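Side-chain contacts in glucose-6-phosphate 1-dehydrogenase (Mycobacterium avium, PDB 4LGV), which catalyses the NADP-linked oxidation of glucose 6-phosphate to 6-phosphogluconolactone, probably the first step of the pentose phosphate pathway in this organism: residues 196-201 / 253-258; 358-361 / 365-368; 406-409 / 413-416. All coordinates share one frame; numbering follows the deposited sequence.

Contact 1: residues 196-201 / 253-258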
ATOM      1  N   GLY A 196     -31.105 -10.842 -13.818  1.00 27.55           N
ATOM      2  CA  GLY A 196     -31.781  -9.607 -14.190  1.00 26.20           C
ATOM      3  C   GLY A 196     -31.854  -8.600 -13.093  1.00 27.09           C
ATOM      4  O   GLY A 196     -32.133  -7.443 -13.367  1.00 28.46           O
ATOM      5  N   LYS A 197     -31.612  -9.016 -11.845  1.00 27.86           N
ATOM      6  CA  LYS A 197     -31.579  -8.106 -10.702  1.00 27.45           C
ATOM      7  C   LYS A 197     -30.221  -7.502 -10.467  1.00 26.51           C
ATOM      8  O   LYS A 197     -30.057  -6.675  -9.576  1.00 27.54           O
ATOM      9  CB  LYS A 197     -31.948  -8.859  -9.412  1.00 28.62           C
ATOM     10  CG  LYS A 197     -33.364  -9.382  -9.370  1.00 30.97           C
ATOM     11  CD  LYS A 197     -33.637 -10.240  -8.117  1.00 32.38           C
ATOM     12  CE  LYS A 197     -35.133 -10.455  -7.895  1.00 33.22           C
ATOM     13  NZ  LYS A 197     -35.765  -9.150  -7.492  1.00 33.74           N
ATOM     14  N   GLN A 198     -29.214  -7.974 -11.163  1.00 26.05           N
ATOM     15  CA  GLN A 198     -27.877  -7.573 -10.832  1.00 26.81           C
ATOM     16  C   GLN A 198     -27.537  -6.212 -11.423  1.00 26.09           C
ATOM     17  O   GLN A 198     -27.670  -6.003 -12.630  1.00 26.04           O
ATOM     18  CB  GLN A 198     -26.883  -8.615 -11.312  1.00 28.38           C
ATOM     19  CG  GLN A 198     -26.859  -9.796 -10.366  1.00 30.93           C
ATOM     20  CD  GLN A 198     -25.765 -10.796 -10.667  1.00 30.82           C
ATOM     21  OE1 GLN A 198     -24.703 -10.426 -11.129  1.00 34.47           O
ATOM     22  NE2 GLN A 198     -26.009 -12.076 -10.339  1.00 31.79           N
ATOM     23  N   PRO A 199     -27.061  -5.292 -10.576  1.00 25.35           N
ATOM     24  CA  PRO A 199     -26.656  -3.987 -11.032  1.00 25.25           C
ATOM     25  C   PRO A 199     -25.226  -4.024 -11.536  1.00 24.95           C
ATOM     26  O   PRO A 199     -24.318  -3.462 -10.883  1.00 25.14           O
ATOM     27  CB  PRO A 199     -26.796  -3.138  -9.759  1.00 25.72           C
ATOM     28  CG  PRO A 199     -26.500  -4.057  -8.638  1.00 24.71           C
ATOM     29  CD  PRO A 199     -26.950  -5.417  -9.113  1.00 25.69           C
ATOM     30  N   VAL A 200     -25.036  -4.688 -12.676  1.00 24.69           N
ATOM     31  CA  VAL A 200     -23.725  -4.996 -13.237  1.00 25.41           C
ATOM     32  C   VAL A 200     -22.913  -3.721 -13.540  1.00 26.77           C
ATOM     33  O   VAL A 200     -21.759  -3.596 -13.117  1.00 27.11           O
ATOM     34  CB  VAL A 200     -23.849  -5.889 -14.488  1.00 25.72           C
ATOM     35  CG1 VAL A 200     -22.503  -6.119 -15.162  1.00 25.90           C
ATOM     36  CG2 VAL A 200     -24.416  -7.255 -14.115  1.00 27.48           C
ATOM     37  N   GLU A 201     -23.504  -2.777 -14.257  1.00 28.03           N
ATOM     38  CA  GLU A 201     -22.776  -1.566 -14.625  1.00 29.08           C
ATOM     39  C   GLU A 201     -22.537  -0.694 -13.434  1.00 27.06           C
ATOM     40  O   GLU A 201     -21.449  -0.113 -13.291  1.00 26.39           O
ATOM     41  CB  GLU A 201     -23.500  -0.751 -15.685  1.00 33.23           C
ATOM     42  CG  GLU A 201     -23.382  -1.325 -17.087  1.00 39.72           C
ATOM     43  CD  GLU A 201     -24.226  -0.555 -18.116  1.00 46.68           C
ATOM     44  OE1 GLU A 201     -24.614   0.632 -17.864  1.00 47.16           O
ATOM     45  OE2 GLU A 201     -24.506  -1.156 -19.179  1.00 48.27           O
ATOM     46  N   GLN A 253     -25.251 -21.475  -7.461  1.00 28.07           N
ATOM     47  CA  GLN A 253     -24.424 -21.883  -8.590  1.00 28.36           C
ATOM     48  C   GLN A 253     -24.201 -20.772  -9.603  1.00 27.72           C
ATOM     49  O   GLN A 253     -23.093 -20.580 -10.087  1.00 30.17           O
ATOM     50  CB  GLN A 253     -25.047 -23.114  -9.268  1.00 29.05           C
ATOM     51  CG  GLN A 253     -24.357 -23.591 -10.548  1.00 30.16           C
ATOM     52  CD  GLN A 253     -24.900 -22.914 -11.788  1.00 31.86           C
ATOM     53  OE1 GLN A 253     -26.098 -22.797 -11.954  1.00 33.85           O
ATOM     54  NE2 GLN A 253     -24.012 -22.436 -12.660  1.00 33.20           N
ATOM     55  N   ASN A 254     -25.245 -20.058  -9.932  1.00 27.53           N
ATOM     56  CA  ASN A 254     -25.191 -19.007 -10.956  1.00 27.25           C
ATOM     57  C   ASN A 254     -25.290 -17.621 -10.301  1.00 26.03           C
ATOM     58  O   ASN A 254     -24.326 -16.879 -10.285  1.00 24.16           O
ATOM     59  CB  ASN A 254     -26.293 -19.224 -12.007  1.00 28.22           C
ATOM     60  CG  ASN A 254     -26.051 -18.464 -13.281  1.00 29.43           C
ATOM     61  OD1 ASN A 254     -24.921 -18.255 -13.664  1.00 32.32           O
ATOM     62  ND2 ASN A 254     -27.114 -18.033 -13.940  1.00 29.90           N
ATOM     63  N   HIS A 255     -26.444 -17.294  -9.727  1.00 25.20           N
ATOM     64  CA  HIS A 255     -26.707 -15.928  -9.231  1.00 24.84           C
ATOM     65  C   HIS A 255     -25.675 -15.408  -8.238  1.00 24.22           C
ATOM     66  O   HIS A 255     -25.010 -14.389  -8.496  1.00 23.40           O
ATOM     67  CB  HIS A 255     -28.111 -15.872  -8.617  1.00 25.19           C
ATOM     68  CG  HIS A 255     -28.532 -14.518  -8.128  1.00 25.70           C
ATOM     69  ND1 HIS A 255     -28.345 -13.372  -8.858  1.00 25.72           N
ATOM     70  CD2 HIS A 255     -29.178 -14.132  -6.993  1.00 26.13           C
ATOM     71  CE1 HIS A 255     -28.819 -12.332  -8.186  1.00 25.23           C
ATOM     72  NE2 HIS A 255     -29.350 -12.767  -7.061  1.00 25.32           N
ATOM     73  N   LEU A 256     -25.526 -16.093  -7.109  1.00 23.58           N
ATOM     74  CA  LEU A 256     -24.726 -15.552  -6.037  1.00 23.07           C
ATOM     75  C   LEU A 256     -23.245 -15.618  -6.350  1.00 23.35           C
ATOM     76  O   LEU A 256     -22.509 -14.708  -6.000  1.00 21.53           O
ATOM     77  CB  LEU A 256     -25.044 -16.225  -4.704  1.00 23.30           C
ATOM     78  CG  LEU A 256     -26.403 -15.938  -4.123  1.00 23.62           C
ATOM     79  CD1 LEU A 256     -26.611 -16.593  -2.756  1.00 24.29           C
ATOM     80  CD2 LEU A 256     -26.639 -14.449  -3.982  1.00 24.17           C
ATOM     81  N   LEU A 257     -22.796 -16.696  -6.989  1.00 24.04           N
ATOM     82  CA  LEU A 257     -21.392 -16.748  -7.424  1.00 23.92           C
ATOM     83  C   LEU A 257     -21.089 -15.692  -8.478  1.00 23.24           C
ATOM     84  O   LEU A 257     -20.006 -15.119  -8.498  1.00 22.90           O
ATOM     85  CB  LEU A 257     -21.041 -18.139  -7.929  1.00 24.97           C
ATOM     86  CG  LEU A 257     -20.874 -19.187  -6.813  1.00 25.41           C
ATOM     87  CD1 LEU A 257     -20.607 -20.568  -7.399  1.00 25.57           C
ATOM     88  CD2 LEU A 257     -19.726 -18.798  -5.908  1.00 25.12           C
ATOM     89  N   GLN A 258     -22.051 -15.370  -9.310  1.00 23.36           N
ATOM     90  CA  GLN A 258     -21.852 -14.274 -10.281  1.00 23.81           C
ATOM     91  C   GLN A 258     -21.744 -12.921  -9.555  1.00 21.69           C
ATOM     92  O   GLN A 258     -20.985 -12.077  -9.957  1.00 20.42           O
ATOM     93  CB  GLN A 258     -22.995 -14.243 -11.308  1.00 25.69           C
ATOM     94  CG  GLN A 258     -22.907 -15.369 -12.342  1.00 28.41           C
ATOM     95  CD  GLN A 258     -22.136 -14.969 -13.576  1.00 32.62           C
ATOM     96  OE1 GLN A 258     -22.221 -13.819 -14.042  1.00 36.80           O
ATOM     97  NE2 GLN A 258     -21.386 -15.914 -14.137  1.00 35.57           N
TER
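The carboxamide of Gln198 meets the imidazole of His255 obliquely, the two planes 41° apart. The ring of Phe194 also lies against this imidazole, nearly parallel to it. The join is a hydrogen bond from Gln198 NE2 to His255 ND1, 3.1 Å long with an N-H...N angle of 160°. The imidazole nitrogen lies almost in the amide plane, whereas the amide nitrogen is 31° out of the ring plane. Gln198 CG is anti to the carbonyl carbon, and the extended chain beyond it carries the amide across; CG passes 3.9 Å from His255 CE1. Gln258, one turn further along, sets its CB 3.8 Å from Gln198 NE2; its own amide turns off at a chain bend to bond Lys280 through OE1. A wider pi-type turn at 253-256 kinks the helix at His255, which stands where related glucose 6-phosphate dehydrogenases have their catalytic base; Gln198 would help to position it. Gly196 and Lys197 end the DHFLGK sequence, which in relatives lines the glucose 6-phosphate site; helix 200-209 follows, with Pro199 as N-cap. Gln198 also packs on Val259 and Leu262 of helix 246-264, whose other neighbours here, helices 273-284 and 434-449, bear on Leu257 and Gln258.

Contact 2: residues 358-361 / 365-368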
ATOM      1  N   PRO A 358      -4.513  -1.618  12.903  1.00 24.31           N
ATOM      2  CA  PRO A 358      -3.655  -2.501  13.698  1.00 24.58           C
ATOM      3  C   PRO A 358      -2.973  -1.765  14.835  1.00 25.40           C
ATOM      4  O   PRO A 358      -2.853  -0.532  14.821  1.00 26.82           O
ATOM      5  CB  PRO A 358      -2.627  -2.975  12.692  1.00 23.94           C
ATOM      6  CG  PRO A 358      -2.574  -1.871  11.642  1.00 24.10           C
ATOM      7  CD  PRO A 358      -3.976  -1.379  11.544  1.00 23.75           C
ATOM      8  N   GLY A 359      -2.568  -2.512  15.835  1.00 25.67           N
ATOM      9  CA  GLY A 359      -1.748  -1.963  16.892  1.00 27.39           C
ATOM     10  C   GLY A 359      -2.462  -1.223  17.989  1.00 26.93           C
ATOM     11  O   GLY A 359      -3.685  -1.165  18.022  1.00 25.57           O
ATOM     12  N   PHE A 360      -1.669  -0.687  18.909  1.00 27.54           N
ATOM     13  CA  PHE A 360      -2.200   0.114  20.025  1.00 28.99           C
ATOM     14  C   PHE A 360      -3.296  -0.550  20.860  1.00 29.75           C
ATOM     15  O   PHE A 360      -4.193   0.134  21.351  1.00 31.11           O
ATOM     16  CB  PHE A 360      -2.644   1.485  19.496  1.00 28.24           C
ATOM     17  CG  PHE A 360      -1.513   2.252  18.866  1.00 28.04           C
ATOM     18  CD1 PHE A 360      -0.531   2.825  19.651  1.00 28.08           C
ATOM     19  CD2 PHE A 360      -1.412   2.354  17.487  1.00 28.06           C
ATOM     20  CE1 PHE A 360       0.512   3.512  19.089  1.00 28.99           C
ATOM     21  CE2 PHE A 360      -0.375   3.044  16.909  1.00 27.69           C
ATOM     22  CZ  PHE A 360       0.586   3.654  17.699  1.00 28.64           C
ATOM     23  N   SER A 361      -3.198  -1.863  21.069  1.00 30.89           N
ATOM     24  CA  SER A 361      -4.086  -2.553  22.035  1.00 33.47           C
ATOM     25  C   SER A 361      -3.968  -2.001  23.445  1.00 32.68           C
ATOM     26  O   SER A 361      -4.900  -2.097  24.201  1.00 32.08           O
ATOM     27  CB  SER A 361      -3.767  -4.043  22.107  1.00 34.34           C
ATOM     28  OG  SER A 361      -4.184  -4.623  20.905  1.00 42.57           O
ATOM     29  N   ASN A 365      -9.743   3.775  23.188  1.00 46.31           N
ATOM     30  CA  ASN A 365     -10.266   4.631  22.120  1.00 46.58           C
ATOM     31  C   ASN A 365      -9.489   4.589  20.793  1.00 43.88           C
ATOM     32  O   ASN A 365      -9.395   5.599  20.063  1.00 43.89           O
ATOM     33  CB  ASN A 365     -10.386   6.083  22.632  1.00 51.54           C
ATOM     34  CG  ASN A 365     -11.029   6.157  24.025  1.00 58.82           C
ATOM     35  OD1 ASN A 365     -12.056   5.506  24.292  1.00 64.19           O
ATOM     36  ND2 ASN A 365     -10.437   6.955  24.918  1.00 59.17           N
ATOM     37  N   ARG A 366      -8.953   3.420  20.472  1.00 41.66           N
ATOM     38  CA  ARG A 366      -8.393   3.181  19.149  1.00 40.68           C
ATOM     39  C   ARG A 366      -9.111   2.084  18.403  1.00 41.59           C
ATOM     40  O   ARG A 366      -8.755   1.772  17.267  1.00 38.51           O
ATOM     41  CB  ARG A 366      -6.919   2.830  19.269  1.00 39.98           C
ATOM     42  CG  ARG A 366      -6.065   4.007  19.718  1.00 39.36           C
ATOM     43  CD  ARG A 366      -6.077   5.183  18.751  1.00 37.79           C
ATOM     44  NE  ARG A 366      -5.052   6.144  19.157  1.00 36.66           N
ATOM     45  CZ  ARG A 366      -3.768   6.055  18.835  1.00 33.11           C
ATOM     46  NH1 ARG A 366      -3.335   5.048  18.058  1.00 31.19           N
ATOM     47  NH2 ARG A 366      -2.927   6.980  19.274  1.00 31.09           N
ATOM     48  N   ARG A 367     -10.113   1.486  19.044  1.00 41.29           N
ATOM     49  CA  ARG A 367     -10.745   0.316  18.521  1.00 41.47           C
ATOM     50  C   ARG A 367     -12.238   0.266  18.855  1.00 40.22           C
ATOM     51  O   ARG A 367     -12.604   0.056  19.989  1.00 39.80           O
ATOM     52  CB  ARG A 367     -10.050  -0.888  19.092  1.00 45.97           C
ATOM     53  CG  ARG A 367     -10.553  -2.191  18.534  1.00 49.77           C
ATOM     54  CD  ARG A 367      -9.560  -3.273  18.880  1.00 52.04           C
ATOM     55  NE  ARG A 367     -10.135  -4.594  18.623  1.00 52.75           N
ATOM     56  CZ  ARG A 367      -9.496  -5.602  18.041  1.00 52.52           C
ATOM     57  NH1 ARG A 367      -8.234  -5.453  17.615  1.00 54.44           N
ATOM     58  NH2 ARG A 367     -10.122  -6.768  17.877  1.00 53.06           N
ATOM     59  N   PRO A 368     -13.110   0.464  17.851  1.00 36.84           N
ATOM     60  CA  PRO A 368     -14.559   0.328  18.073  1.00 36.90           C
ATOM     61  C   PRO A 368     -14.926  -1.136  18.299  1.00 35.48           C
ATOM     62  O   PRO A 368     -14.107  -1.988  18.016  1.00 33.73           O
ATOM     63  CB  PRO A 368     -15.178   0.822  16.769  1.00 35.41           C
ATOM     64  CG  PRO A 368     -14.040   1.099  15.859  1.00 35.93           C
ATOM     65  CD  PRO A 368     -12.779   0.579  16.436  1.00 34.19           C
TER
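Phe360 and Arg366 face each other across two irregular legs of one loop, their CA atoms 7.0 Å apart, with Phe360 in the left-handed helical region and Gly359 also at positive phi. The contact is a cation-pi pair. Arg366 CZ lies 4.6 Å from the centroid of the Phe360 ring and 15° off its normal. The guanidinium does not stack flat: its plane is turned 58° from the ring, and it presents the edge that carries NH1. That nitrogen hangs 3.3 Å above the ring plane, shifted toward the rim, and is 3.4 Å from both CG and CD2 of Phe360. A bend at chi2 (-62°) folds the arginine chain back so that its end stands over the phenyl face. NH2 of the same guanidinium is hydrogen-bonded to Pro268 O of the second subunit. Trp328 of the third subunit meets the Phe360 ring at a steep angle, and Asp326 of that subunit accepts a hydrogen bond from Ser361 N through OD2. The pair belongs to a long connection between the antiparallel strands 347-354 and 373-379, projecting from the C-terminal domain and reaching two other subunits of the tetramer, consistent with a part in its assembly.

Contact 3: residues 406-409 / 413-416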
ATOM      1  N   ALA A 406     -27.867   2.545  -8.788  1.00 35.06           N
ATOM      2  CA  ALA A 406     -28.695   1.778  -9.716  1.00 35.88           C
ATOM      3  C   ALA A 406     -30.184   2.066  -9.465  1.00 37.10           C
ATOM      4  O   ALA A 406     -30.541   3.210  -9.114  1.00 43.47           O
ATOM      5  CB  ALA A 406     -28.353   0.281  -9.659  1.00 35.29           C
ATOM      6  N   VAL A 407     -31.047   1.069  -9.682  1.00 37.11           N
ATOM      7  CA  VAL A 407     -32.514   1.240  -9.575  1.00 37.46           C
ATOM      8  C   VAL A 407     -33.125  -0.030  -8.983  1.00 37.63           C
ATOM      9  O   VAL A 407     -32.556  -1.133  -9.098  1.00 38.31           O
ATOM     10  CB  VAL A 407     -33.205   1.531 -10.956  1.00 37.63           C
ATOM     11  CG1 VAL A 407     -32.712   2.852 -11.556  1.00 38.43           C
ATOM     12  CG2 VAL A 407     -32.982   0.370 -11.952  1.00 37.06           C
ATOM     13  N   ASP A 408     -34.303   0.128  -8.387  1.00 36.86           N
ATOM     14  CA  ASP A 408     -34.958  -0.945  -7.715  1.00 35.44           C
ATOM     15  C   ASP A 408     -35.569  -1.948  -8.734  1.00 36.23           C
ATOM     16  O   ASP A 408     -36.415  -1.588  -9.573  1.00 36.26           O
ATOM     17  CB  ASP A 408     -36.035  -0.420  -6.778  1.00 35.17           C
ATOM     18  CG  ASP A 408     -36.731  -1.552  -6.024  1.00 35.58           C
ATOM     19  OD1 ASP A 408     -36.133  -2.627  -5.810  1.00 33.38           O
ATOM     20  OD2 ASP A 408     -37.878  -1.363  -5.636  1.00 37.69           O
ATOM     21  N   LEU A 409     -35.092  -3.184  -8.642  1.00 35.42           N
ATOM     22  CA  LEU A 409     -35.553  -4.312  -9.454  1.00 36.29           C
ATOM     23  C   LEU A 409     -36.132  -5.412  -8.537  1.00 37.90           C
ATOM     24  O   LEU A 409     -36.029  -6.597  -8.844  1.00 35.36           O
ATOM     25  CB  LEU A 409     -34.371  -4.888 -10.319  1.00 34.15           C
ATOM     26  CG  LEU A 409     -33.748  -3.918 -11.342  1.00 35.01           C
ATOM     27  CD1 LEU A 409     -32.451  -4.478 -11.987  1.00 34.91           C
ATOM     28  CD2 LEU A 409     -34.756  -3.489 -12.435  1.00 33.84           C
ATOM     29  N   VAL A 413     -41.276  -8.837 -12.025  1.00 40.21           N
ATOM     30  CA  VAL A 413     -41.468  -8.485 -13.451  1.00 40.27           C
ATOM     31  C   VAL A 413     -40.318  -7.660 -14.099  1.00 38.66           C
ATOM     32  O   VAL A 413     -40.008  -7.870 -15.285  1.00 36.73           O
ATOM     33  CB  VAL A 413     -42.799  -7.776 -13.721  1.00 40.77           C
ATOM     34  CG1 VAL A 413     -42.832  -6.393 -13.075  1.00 40.37           C
ATOM     35  CG2 VAL A 413     -43.017  -7.699 -15.228  1.00 42.97           C
ATOM     36  N   ARG A 414     -39.709  -6.749 -13.325  1.00 35.98           N
ATOM     37  CA  ARG A 414     -38.705  -5.807 -13.831  1.00 36.73           C
ATOM     38  C   ARG A 414     -37.451  -6.503 -14.304  1.00 33.10           C
ATOM     39  O   ARG A 414     -37.005  -6.281 -15.423  1.00 33.32           O
ATOM     40  CB  ARG A 414     -38.386  -4.790 -12.752  1.00 37.59           C
ATOM     41  CG  ARG A 414     -39.502  -3.780 -12.494  1.00 42.16           C
ATOM     42  CD  ARG A 414     -39.087  -2.812 -11.381  1.00 44.27           C
ATOM     43  NE  ARG A 414     -40.190  -1.959 -10.966  1.00 47.17           N
ATOM     44  CZ  ARG A 414     -40.086  -0.868 -10.202  1.00 49.60           C
ATOM     45  NH1 ARG A 414     -38.903  -0.421  -9.740  1.00 49.01           N
ATOM     46  NH2 ARG A 414     -41.188  -0.194  -9.920  1.00 49.99           N
ATOM     47  N   PRO A 415     -36.940  -7.407 -13.499  1.00 33.40           N
ATOM     48  CA  PRO A 415     -35.832  -8.199 -13.986  1.00 34.02           C
ATOM     49  C   PRO A 415     -36.137  -8.993 -15.208  1.00 33.21           C
ATOM     50  O   PRO A 415     -35.303  -9.097 -16.116  1.00 34.64           O
ATOM     51  CB  PRO A 415     -35.514  -9.153 -12.827  1.00 35.09           C
ATOM     52  CG  PRO A 415     -36.467  -8.809 -11.711  1.00 34.49           C
ATOM     53  CD  PRO A 415     -37.097  -7.509 -12.038  1.00 34.64           C
ATOM     54  N   TYR A 416     -37.308  -9.574 -15.231  1.00 31.82           N
ATOM     55  CA  TYR A 416     -37.670 -10.410 -16.339  1.00 32.89           C
ATOM     56  C   TYR A 416     -37.763  -9.630 -17.654  1.00 31.00           C
ATOM     57  O   TYR A 416     -37.155 -10.015 -18.653  1.00 30.33           O
ATOM     58  CB  TYR A 416     -38.970 -11.112 -16.013  1.00 34.27           C
ATOM     59  CG  TYR A 416     -39.318 -12.088 -17.055  1.00 35.14           C
ATOM     60  CD1 TYR A 416     -38.745 -13.353 -17.077  1.00 36.01           C
ATOM     61  CD2 TYR A 416     -40.162 -11.728 -18.070  1.00 37.99           C
ATOM     62  CE1 TYR A 416     -39.018 -14.250 -18.084  1.00 38.08           C
ATOM     63  CE2 TYR A 416     -40.470 -12.621 -19.090  1.00 40.04           C
ATOM     64  CZ  TYR A 416     -39.895 -13.890 -19.095  1.00 39.74           C
ATOM     65  OH  TYR A 416     -40.241 -14.775 -20.082  1.00 41.00           O
TER
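Arg414 and Asp408 supply the polar part of this contact. Arg414 NH1 donates to the backbone oxygen Asp408 O over 2.8 Å, with an angle of 153° at the hydrogen. The oxygen lies at the edge of the guanidinium, close to its plane, while the nitrogen is tilted 32° from the carbonyl plane. The chain of Arg414, extended from CG to NE, is what reaches back from the helix to that carbonyl; NE is hydrogen-bonded to a glycerol, probably from the crystallisation liquor. Charge adds a weaker term: Asp408 OD2 is 4.3 Å from Arg414 NH1, well out of the guanidinium plane, too far for a salt bridge but probably favourable. The other carboxylate oxygen, OD1, accepts hydrogen bonds from the backbone N of Gly410, closing an Asx turn, and from that of Asp381. All this occupies the connection that leaves strand 395-404, an outermost strand of the mixed sheet within this chain, and turns into helix 413-424; Arg414 and Pro415 stand in the first turn of that helix, where a proline, lacking an N-H, breaks no helical bond. The apolar contacts centre on Leu409. Its CD2 rests 3.9 Å from Arg414 CB, the two side chains crossing at a slant, and its CB is 4.2 Å from Pro415 CD. The pyrrolidine ring also lies against the leucine carbonyl, Pro415 CD being 3.5 Å from Leu409 O. That same oxygen accepts a hydrogen bond from Lys197 NZ, and Pro415 packs on the side chain of Lys197.

Contact 1 is buried, its centre about 5 Å from that of the chain, and rests on one amide-to-imidazole hydrogen bond between side chains. Contact 3, with its centre about 12 Å from that of contact 1, is partly buried and mixes a charged donor on a backbone carbonyl with apolar packing. The two touch: Gly196 lies against Leu409 and Pro415, and Pro199 against Ala406, so segment 196-201 packs on both segments of contact 3, besides the polar tie through Lys197. Contact 2 stands apart, about 28 Å from either by nearest atoms, far out on a loop, where a cation-pi pair is contacted by two other subunits. Contact 3 also reaches the second subunit, through Ala406 and Val407.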